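Local atomic coordinates of FACT-Spt16 (Cicer arietinum, PDB entry 5CE6), a protein that serves as the Spt16 subunit of the FACT histone chaperone complex and probably binds histones H3-H4 through its N-terminal domain. Residues 403-408 with 428-433. Sequence-based numbering, arbitrary orientation.
With ACT (acetate ion), chain C.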
loop_
_atom_site.group_PDB
_atom_site.type_symbol
_atom_site.label_atom_id
_atom_site.label_comp_id
_atom_site.label_asym_id
_atom_site.label_seq_id
_atom_site.Cartn_x
_atom_site.Cartn_y
_atom_site.Cartn_z
ATOM N N VAL A 403 4.997 9.423 0.867
ATOM C CA VAL A 403 4.125 9.277 -0.283
ATOM C C VAL A 403 2.788 8.796 0.244
ATOM O O VAL A 403 2.739 7.866 1.054
ATOM C CB VAL A 403 4.682 8.251 -1.275
ATOM C CG1 VAL A 403 3.748 8.123 -2.465
ATOM C CG2 VAL A 403 6.062 8.676 -1.735
ATOM N N PHE A 404 1.704 9.428 -0.200
ATOM C CA PHE A 404 0.380 9.091 0.325
ATOM C C PHE A 404 -0.625 8.708 -0.756
ATOM O O PHE A 404 -0.650 9.309 -1.835
ATOM C CB PHE A 404 -0.212 10.269 1.131
ATOM C CG PHE A 404 0.498 10.538 2.427
ATOM C CD1 PHE A 404 0.212 9.786 3.558
ATOM C CD2 PHE A 404 1.466 11.537 2.508
ATOM C CE1 PHE A 404 0.875 10.027 4.758
ATOM C CE2 PHE A 404 2.129 11.785 3.705
ATOM C CZ PHE A 404 1.829 11.031 4.826
ATOM N N ASN A 405 -1.438 7.697 -0.445
ATOM C CA ASN A 405 -2.682 7.428 -1.157
ATOM C C ASN A 405 -3.741 8.186 -0.381
ATOM O O ASN A 405 -4.168 7.738 0.679
ATOM C CB ASN A 405 -2.962 5.903 -1.139
ATOM C CG ASN A 405 -4.349 5.536 -1.677
ATOM O OD1 ASN A 405 -4.958 6.297 -2.430
ATOM N ND2 ASN A 405 -4.835 4.349 -1.305
ATOM N N VAL A 406 -4.087 9.386 -0.859
ATOM C CA VAL A 406 -5.097 10.212 -0.229
ATOM C C VAL A 406 -6.432 9.797 -0.810
ATOM O O VAL A 406 -6.769 10.150 -1.938
ATOM C CB VAL A 406 -4.849 11.711 -0.471
ATOM C CG1 VAL A 406 -5.935 12.553 0.192
ATOM C CG2 VAL A 406 -3.470 12.107 0.058
ATOM N N SER A 407 -7.184 9.045 -0.014
ATOM C CA SER A 407 -8.377 8.360 -0.486
ATOM C C SER A 407 -9.465 8.679 0.523
ATOM O O SER A 407 -9.388 8.286 1.687
ATOM C CB SER A 407 -8.104 6.846 -0.571
ATOM O OG SER A 407 -9.260 6.100 -0.968
ATOM N N LEU A 408 -10.455 9.442 0.073
ATOM C CA LEU A 408 -11.463 9.985 0.961
ATOM C C LEU A 408 -12.847 9.762 0.355
ATOM O O LEU A 408 -13.042 9.928 -0.860
ATOM C CB LEU A 408 -11.205 11.488 1.151
ATOM C CG LEU A 408 -12.104 12.196 2.164
ATOM C CD1 LEU A 408 -11.767 11.752 3.577
ATOM C CD2 LEU A 408 -11.978 13.715 2.026
ATOM N N LEU A 428 -16.296 8.333 -3.758
ATOM C CA LEU A 428 -14.882 8.106 -3.437
ATOM C C LEU A 428 -13.950 8.869 -4.367
ATOM O O LEU A 428 -14.135 8.868 -5.596
ATOM C CB LEU A 428 -14.581 6.603 -3.509
ATOM C CG LEU A 428 -13.129 6.218 -3.219
ATOM C CD1 LEU A 428 -12.796 6.512 -1.763
ATOM C CD2 LEU A 428 -12.946 4.738 -3.523
ATOM N N LEU A 429 -12.946 9.519 -3.782
ATOM C CA LEU A 429 -11.880 10.157 -4.542
ATOM C C LEU A 429 -10.544 9.719 -3.972
ATOM O O LEU A 429 -10.344 9.755 -2.758
ATOM C CB LEU A 429 -11.986 11.684 -4.468
ATOM C CG LEU A 429 -13.068 12.333 -5.323
ATOM C CD1 LEU A 429 -13.116 13.829 -5.031
ATOM C CD2 LEU A 429 -12.760 12.105 -6.794
ATOM N N ALA A 430 -9.626 9.307 -4.837
ATOM C CA ALA A 430 -8.279 8.975 -4.375
ATOM C C ALA A 430 -7.236 9.451 -5.353
ATOM O O ALA A 430 -7.422 9.367 -6.570
ATOM C CB ALA A 430 -8.120 7.470 -4.130
ATOM N N ASP A 431 -6.128 9.937 -4.802
ATOM C CA ASP A 431 -4.948 10.249 -5.602
ATOM C C ASP A 431 -3.676 9.828 -4.896
ATOM O O ASP A 431 -3.669 9.651 -3.677
ATOM C CB ASP A 431 -4.866 11.749 -5.875
ATOM C CG ASP A 431 -5.855 12.207 -6.916
ATOM O OD1 ASP A 431 -5.561 12.061 -8.121
ATOM O OD2 ASP A 431 -6.922 12.701 -6.533
ATOM N N THR A 432 -2.587 9.717 -5.661
ATOM C CA THR A 432 -1.264 9.439 -5.079
ATOM C C THR A 432 -0.480 10.736 -5.056
ATOM O O THR A 432 -0.392 11.435 -6.067
ATOM C CB THR A 432 -0.500 8.382 -5.872
ATOM O OG1 THR A 432 -1.297 7.200 -5.925
ATOM C CG2 THR A 432 0.821 8.048 -5.192
ATOM N N ILE A 433 0.049 11.095 -3.892
ATOM C CA ILE A 433 0.773 12.368 -3.798
ATOM C C ILE A 433 2.171 12.157 -3.228
ATOM O O ILE A 433 2.384 11.253 -2.415
ATOM C CB ILE A 433 0.010 13.419 -2.979
ATOM C CG1 ILE A 433 0.070 13.101 -1.491
ATOM C CG2 ILE A 433 -1.452 13.561 -3.459
ATOM C CD1 ILE A 433 -0.488 14.228 -0.643
HETATM C C ACT C . -10.438 4.982 2.718
HETATM O O ACT C . -9.623 5.841 3.148
HETATM O OXT ACT C . -10.819 5.107 1.526
HETATM C CH3 ACT C . -10.909 3.844 3.579
#
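The Asn405 amide meets Ala430 through its oxygen tip, with OD1 3.8 Å from Ala430 CB. Asn312 ND2 donates a hydrogen bond to this OD1. Phe404, Val406, Leu408, Leu429, Asp431 and Ile433 share one face. Phe404 touches Ile433 through its stem: Phe404 CB lies 3.9 Å from Ile433 CG1, while the ring leads away from the neighbouring strand. Ile433 CG1 sits between its backbone N and carbonyl carbon (chi1 74°). From there Ile433 CD1 reaches Val406 CG2 at 3.7 Å. Val406 and Leu408 also pack on helix 323-342. Asp431 OD1 forms a salt bridge with Arg315 and a hydrogen bond with Thr444; OD2 forms a salt bridge with Lys449 and a hydrogen bond with Gln336, which would offset its buried negative charge. On the opposite face, with Asn405, Ser407 CB lies 3.6 Å from Ala430 CB, and Ala430 and Thr432 touch strand 309-319. Leu428 CD1 approaches Ser407 OG at 3.6 Å; an acetate, probably from the crystallisation liquor, lies near that hydroxyl. Six backbone hydrogen bonds join the segments, whose N-to-C directions differ by 168°. This antiparallel hairpin centres a four-stranded sheet, consistent with the pita-bread fold of M24 metallopeptidase relatives.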